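PDB 6GSZ: alpha-L-rhamnosidase from Aspergillus terreus, which probably hydrolyses terminal non-reducing alpha-L-rhamnose residues from alpha-L-rhamnosides. Local coordinates for residues Ala674-Ile685 / Thr705-Ala714. Numbering follows the deposited sequence.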
ATOM      1  N   ALA A 674      -5.847  36.373  -0.478  1.00 14.34           N
ATOM      2  CA  ALA A 674      -5.660  35.031  -1.020  1.00 15.32           C
ATOM      3  C   ALA A 674      -5.731  35.073  -2.549  1.00 15.13           C
ATOM      4  O   ALA A 674      -4.901  34.505  -3.233  1.00 16.46           O
ATOM      5  CB  ALA A 674      -6.686  34.078  -0.459  1.00 15.82           C
ATOM      6  N   GLN A 675      -6.721  35.792  -3.111  1.00 15.86           N
ATOM      7  CA  GLN A 675      -6.851  35.842  -4.566  1.00 17.60           C
ATOM      8  C   GLN A 675      -5.588  36.504  -5.182  1.00 16.38           C
ATOM      9  O   GLN A 675      -5.102  36.089  -6.232  1.00 17.29           O
ATOM     10  CB  GLN A 675      -8.125  36.610  -4.981  1.00 19.97           C
ATOM     11  CG  GLN A 675      -9.423  35.885  -4.625  1.00 24.17           C
ATOM     12  CD  GLN A 675     -10.703  36.706  -4.647  1.00 32.74           C
ATOM     13  OE1 GLN A 675     -10.745  37.872  -5.059  1.00 45.76           O
ATOM     14  NE2 GLN A 675     -11.788  36.097  -4.177  1.00 41.21           N
ATOM     15  N   SER A 676      -5.070  37.566  -4.554  1.00 16.10           N
ATOM     16  CA  SER A 676      -3.858  38.229  -5.028  1.00 18.07           C
ATOM     17  C   SER A 676      -2.687  37.242  -5.008  1.00 16.33           C
ATOM     18  O   SER A 676      -1.915  37.190  -5.956  1.00 16.70           O
ATOM     19  CB  SER A 676      -3.530  39.473  -4.206  1.00 18.94           C
ATOM     20  OG  SER A 676      -4.513  40.461  -4.428  1.00 23.60           O
ATOM     21  N   ALA A 677      -2.575  36.477  -3.909  1.00 15.88           N
ATOM     22  CA  ALA A 677      -1.491  35.464  -3.775  1.00 15.80           C
ATOM     23  C   ALA A 677      -1.602  34.391  -4.873  1.00 14.84           C
ATOM     24  O   ALA A 677      -0.583  33.959  -5.461  1.00 17.58           O
ATOM     25  CB  ALA A 677      -1.542  34.911  -2.383  1.00 16.39           C
ATOM     26  N   ALA A 678      -2.818  33.952  -5.181  1.00 14.82           N
ATOM     27  CA  ALA A 678      -3.044  32.949  -6.277  1.00 15.36           C
ATOM     28  C   ALA A 678      -2.516  33.486  -7.607  1.00 16.83           C
ATOM     29  O   ALA A 678      -1.880  32.774  -8.381  1.00 16.67           O
ATOM     30  CB  ALA A 678      -4.480  32.504  -6.377  1.00 16.60           C
ATOM     31  N   LYS A 679      -2.816  34.752  -7.916  1.00 16.87           N
ATOM     32  CA  LYS A 679      -2.297  35.325  -9.170  1.00 17.57           C
ATOM     33  C   LYS A 679      -0.755  35.421  -9.145  1.00 16.29           C
ATOM     34  O   LYS A 679      -0.106  35.214 -10.197  1.00 18.96           O
ATOM     35  CB  LYS A 679      -2.975  36.667  -9.445  1.00 19.20           C
ATOM     36  CG  LYS A 679      -4.465  36.596  -9.740  1.00 22.36           C
ATOM     37  CD  LYS A 679      -4.762  35.868 -11.013  1.00 27.40           C
ATOM     38  CE  LYS A 679      -6.216  35.927 -11.422  1.00 33.04           C
ATOM     39  NZ  LYS A 679      -6.407  35.092 -12.638  1.00 33.96           N
ATOM     40  N   ARG A 680      -0.161  35.733  -7.990  1.00 15.86           N
ATOM     41  CA  ARG A 680       1.297  35.760  -7.905  1.00 17.09           C
ATOM     42  C   ARG A 680       1.891  34.361  -8.071  1.00 17.61           C
ATOM     43  O   ARG A 680       2.943  34.229  -8.706  1.00 18.50           O
ATOM     44  CB  ARG A 680       1.783  36.347  -6.577  1.00 17.39           C
ATOM     45  CG  ARG A 680       1.444  37.813  -6.421  1.00 18.79           C
ATOM     46  CD  ARG A 680       2.294  38.513  -5.383  1.00 19.27           C
ATOM     47  NE  ARG A 680       2.297  37.866  -4.089  1.00 18.33           N
ATOM     48  CZ  ARG A 680       1.352  37.919  -3.172  1.00 18.32           C
ATOM     49  NH1 ARG A 680       0.284  38.693  -3.366  1.00 19.92           N
ATOM     50  NH2 ARG A 680       1.466  37.168  -2.080  1.00 17.57           N
ATOM     51  N   LEU A 681       1.197  33.339  -7.551  1.00 16.79           N
ATOM     52  CA  LEU A 681       1.648  31.949  -7.733  1.00 14.87           C
ATOM     53  C   LEU A 681       1.710  31.611  -9.231  1.00 16.04           C
ATOM     54  O   LEU A 681       2.710  31.050  -9.753  1.00 17.56           O
ATOM     55  CB  LEU A 681       0.743  30.984  -6.946  1.00 15.35           C
ATOM     56  CG  LEU A 681       1.054  29.500  -7.168  1.00 15.89           C
ATOM     57  CD1 LEU A 681       2.522  29.121  -6.861  1.00 16.97           C
ATOM     58  CD2 LEU A 681       0.107  28.637  -6.305  1.00 17.50           C
ATOM     59  N   VAL A 682       0.640  31.950  -9.951  1.00 16.05           N
ATOM     60  CA  VAL A 682       0.566  31.666 -11.401  1.00 16.98           C
ATOM     61  C   VAL A 682       1.702  32.408 -12.126  1.00 19.23           C
ATOM     62  O   VAL A 682       2.308  31.837 -13.045  1.00 19.29           O
ATOM     63  CB  VAL A 682      -0.805  32.044 -11.984  1.00 18.54           C
ATOM     64  CG1 VAL A 682      -0.796  32.016 -13.509  1.00 21.23           C
ATOM     65  CG2 VAL A 682      -1.897  31.144 -11.438  1.00 19.96           C
ATOM     66  N   ASN A 683       1.983  33.651 -11.717  1.00 18.30           N
ATOM     67  CA  ASN A 683       3.036  34.448 -12.333  1.00 21.08           C
ATOM     68  C   ASN A 683       4.410  33.800 -12.106  1.00 20.19           C
ATOM     69  O   ASN A 683       5.189  33.730 -13.075  1.00 21.45           O
ATOM     70  CB  ASN A 683       3.020  35.890 -11.824  1.00 27.65           C
ATOM     71  CG  ASN A 683       4.019  36.762 -12.550  1.00 30.78           C
ATOM     72  OD1 ASN A 683       3.926  36.918 -13.763  1.00 31.92           O
ATOM     73  ND2 ASN A 683       4.988  37.296 -11.831  1.00 31.71           N
ATOM     74  N   ILE A 684       4.691  33.349 -10.872  1.00 19.95           N
ATOM     75  CA  ILE A 684       5.976  32.673 -10.545  1.00 17.91           C
ATOM     76  C   ILE A 684       6.128  31.404 -11.399  1.00 19.31           C
ATOM     77  O   ILE A 684       7.223  31.145 -11.911  1.00 20.34           O
ATOM     78  CB  ILE A 684       6.064  32.357  -9.033  1.00 22.44           C
ATOM     79  CG1 ILE A 684       6.383  33.621  -8.232  1.00 26.37           C
ATOM     80  CG2 ILE A 684       7.066  31.242  -8.769  1.00 28.93           C
ATOM     81  CD1 ILE A 684       5.812  33.616  -6.823  1.00 36.90           C
ATOM     82  N   ILE A 685       5.038  30.639 -11.543  1.00 17.68           N
ATOM     83  CA  ILE A 685       5.046  29.423 -12.344  1.00 17.79           C
ATOM     84  C   ILE A 685       5.348  29.757 -13.813  1.00 19.79           C
ATOM     85  O   ILE A 685       6.157  29.104 -14.457  1.00 18.22           O
ATOM     86  CB  ILE A 685       3.726  28.663 -12.153  1.00 16.67           C
ATOM     87  CG1 ILE A 685       3.642  28.093 -10.732  1.00 16.18           C
ATOM     88  CG2 ILE A 685       3.530  27.615 -13.228  1.00 18.31           C
ATOM     89  CD1 ILE A 685       2.236  27.640 -10.320  1.00 18.01           C
ATOM     90  N   THR A 705      -4.432  23.278  -5.471  1.00 12.82           N
ATOM     91  CA  THR A 705      -4.407  24.650  -5.036  1.00 12.92           C
ATOM     92  C   THR A 705      -4.755  25.543  -6.228  1.00 13.21           C
ATOM     93  O   THR A 705      -5.577  26.489  -6.131  1.00 14.31           O
ATOM     94  CB  THR A 705      -3.048  25.047  -4.450  1.00 14.78           C
ATOM     95  OG1 THR A 705      -2.760  24.236  -3.303  1.00 15.55           O
ATOM     96  CG2 THR A 705      -3.003  26.508  -4.063  1.00 14.54           C
ATOM     97  N   LEU A 706      -4.121  25.290  -7.382  1.00 13.63           N
ATOM     98  CA  LEU A 706      -4.356  26.113  -8.552  1.00 14.54           C
ATOM     99  C   LEU A 706      -5.810  25.969  -8.991  1.00 14.58           C
ATOM    100  O   LEU A 706      -6.484  26.976  -9.298  1.00 14.84           O
ATOM    101  CB  LEU A 706      -3.366  25.747  -9.668  1.00 15.27           C
ATOM    102  CG  LEU A 706      -1.939  26.218  -9.416  1.00 16.28           C
ATOM    103  CD1 LEU A 706      -0.978  25.458 -10.308  1.00 19.10           C
ATOM    104  CD2 LEU A 706      -1.819  27.714  -9.647  1.00 18.15           C
ATOM    105  N   SER A 707      -6.347  24.761  -9.010  1.00 14.25           N
ATOM    106  CA  SER A 707      -7.745  24.548  -9.405  1.00 14.46           C
ATOM    107  C   SER A 707      -8.709  25.213  -8.412  1.00 14.37           C
ATOM    108  O   SER A 707      -9.734  25.758  -8.823  1.00 15.64           O
ATOM    109  CB  SER A 707      -8.045  23.071  -9.548  1.00 14.41           C
ATOM    110  OG  SER A 707      -7.298  22.526 -10.626  1.00 15.43           O
ATOM    111  N   LYS A 708      -8.400  25.224  -7.117  1.00 15.48           N
ATOM    112  CA  LYS A 708      -9.230  25.846  -6.080  1.00 15.94           C
ATOM    113  C   LYS A 708      -9.459  27.326  -6.422  1.00 17.19           C
ATOM    114  O   LYS A 708     -10.550  27.860  -6.145  1.00 18.86           O
ATOM    115  CB  LYS A 708      -8.533  25.713  -4.721  1.00 17.23           C
ATOM    116  CG  LYS A 708      -9.187  26.435  -3.548  1.00 18.77           C
ATOM    117  CD  LYS A 708      -8.472  26.139  -2.248  1.00 22.21           C
ATOM    118  CE  LYS A 708      -9.082  26.836  -1.047  1.00 24.99           C
ATOM    119  NZ  LYS A 708      -8.577  26.249   0.213  1.00 30.12           N
ATOM    120  N   TYR A 709      -8.477  27.959  -7.079  1.00 15.09           N
ATOM    121  CA  TYR A 709      -8.516  29.399  -7.431  0.50 15.98           C
ATOM    122  C   TYR A 709      -8.778  29.639  -8.913  1.00 17.56           C
ATOM    123  O   TYR A 709      -8.576  30.775  -9.422  1.00 21.63           O
ATOM    124  CB  TYR A 709      -7.222  30.071  -6.969  0.50 17.54           C
ATOM    125  CG  TYR A 709      -7.395  30.440  -5.534  0.50 17.64           C
ATOM    126  CD1 TYR A 709      -8.129  31.559  -5.194  0.50 19.82           C
ATOM    127  CD2 TYR A 709      -6.996  29.583  -4.531  0.50 18.92           C
ATOM    128  CE1 TYR A 709      -8.376  31.879  -3.873  0.50 19.57           C
ATOM    129  CE2 TYR A 709      -7.238  29.879  -3.206  0.50 17.27           C
ATOM    130  CZ  TYR A 709      -7.921  31.036  -2.878  0.50 17.99           C
ATOM    131  OH  TYR A 709      -8.175  31.300  -1.580  0.50 18.58           O
ATOM    132  N   GLY A 710      -9.298  28.611  -9.598  1.00 17.25           N
ATOM    133  CA  GLY A 710      -9.733  28.759 -10.992  1.00 18.71           C
ATOM    134  C   GLY A 710      -8.596  28.803 -11.989  1.00 18.66           C
ATOM    135  O   GLY A 710      -8.769  29.260 -13.137  1.00 20.74           O
ATOM    136  N   GLU A 711      -7.430  28.280 -11.571  1.00 16.27           N
ATOM    137  CA  GLU A 711      -6.239  28.352 -12.402  1.00 17.08           C
ATOM    138  C   GLU A 711      -5.832  26.963 -12.916  1.00 15.87           C
ATOM    139  O   GLU A 711      -4.628  26.673 -13.016  1.00 15.44           O
ATOM    140  CB  GLU A 711      -5.116  29.017 -11.623  1.00 17.12           C
ATOM    141  CG  GLU A 711      -5.459  30.407 -11.122  1.00 18.08           C
ATOM    142  CD  GLU A 711      -5.467  31.509 -12.160  1.00 22.61           C
ATOM    143  OE1 GLU A 711      -5.014  31.259 -13.312  1.00 22.22           O
ATOM    144  OE2 GLU A 711      -5.888  32.638 -11.790  1.00 24.12           O
ATOM    145  N   SER A 712      -6.811  26.120 -13.265  1.00 15.72           N
ATOM    146  CA  SER A 712      -6.511  24.821 -13.841  1.00 16.27           C
ATOM    147  C   SER A 712      -5.663  24.924 -15.117  1.00 18.60           C
ATOM    148  O   SER A 712      -4.872  24.038 -15.375  1.00 17.89           O
ATOM    149  CB  SER A 712      -7.754  23.967 -14.077  1.00 17.32           C
ATOM    150  OG  SER A 712      -8.403  23.635 -12.863  1.00 18.25           O
ATOM    151  N   ASP A 713      -5.861  25.941 -15.959  1.00 17.74           N
ATOM    152  CA  ASP A 713      -5.079  26.057 -17.210  1.00 18.90           C
ATOM    153  C   ASP A 713      -3.583  26.174 -16.909  1.00 17.46           C
ATOM    154  O   ASP A 713      -2.766  25.553 -17.597  1.00 19.09           O
ATOM    155  CB  ASP A 713      -5.542  27.264 -18.038  1.00 20.39           C
ATOM    156  CG  ASP A 713      -6.874  27.012 -18.691  1.00 28.44           C
ATOM    157  OD1 ASP A 713      -7.185  25.863 -19.075  1.00 30.49           O
ATOM    158  OD2 ASP A 713      -7.596  28.003 -18.837  1.00 37.76           O
ATOM    159  N   ALA A 714      -3.218  26.914 -15.859  1.00 17.19           N
ATOM    160  CA  ALA A 714      -1.819  27.014 -15.452  1.00 17.01           C
ATOM    161  C   ALA A 714      -1.262  25.634 -15.076  1.00 16.40           C
ATOM    162  O   ALA A 714      -0.146  25.309 -15.423  1.00 17.10           O
ATOM    163  CB  ALA A 714      -1.654  27.994 -14.306  1.00 18.48           C
TER
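Leu706 fills the tight side of this contact, its two methyls shared among three residues of the 674-685 helix. Leu706 CD2 lies 3.9 Å from Val682 CG2 and also touches Leu681 CD2, whereas Leu706 CD1 meets Ile685 CD1 tip to tip at 3.9 Å. Leu681 reaches it because its CG stands anti to the backbone N (chi1 175°). The other methyl of Val682, CG1, comes within 4.2 Å of Ala714 CB, so one valine bridges both helices of the partner segment. One turn back, the small side chain of Ala678 lets Tyr709 come close: Ala678 CB sits 3.7 Å from Tyr709 CG, approaching the ring obliquely. In this conformer of the tyrosine the ring then runs along the helix until its OH meets Ala674 CB, and Gln675 CG lies at the ring edge.

On the solvent side hydrocarbon packing gives way to a single salt bridge. The exposed Lys679, bent at chi2 (-65°), crosses the Glu711 side chain at about a right angle and brings NZ to 2.6 Å from Glu711 OE2, on the syn lone pair of that oxygen. The other oxygen, Glu711 OE1, rests 3.6 Å from Val682 CG2, so the glutamate spans the border between charge and hydrocarbon.

Glu711 owes its place to a Schellman motif with Gly710, of positive phi, as C-prime residue: Glu711 N bonds Leu706 O and Gly710 N bonds Ser707 O. Tyr709 N is a second donor to Leu706 O, from the opposite face. Glu711 is then the N-cap residue of the next helix. The contact thus packs helix 671-687 against the turn joining helices 699-708 and 712-719 in the six-hairpin glycosidase domain. Helix 656-664 touches both segments, Leu659 meeting Arg680 and Ile684, Leu663 and Tyr664 meeting Thr705, while helix 768-775 meets Ser707 and Ser712.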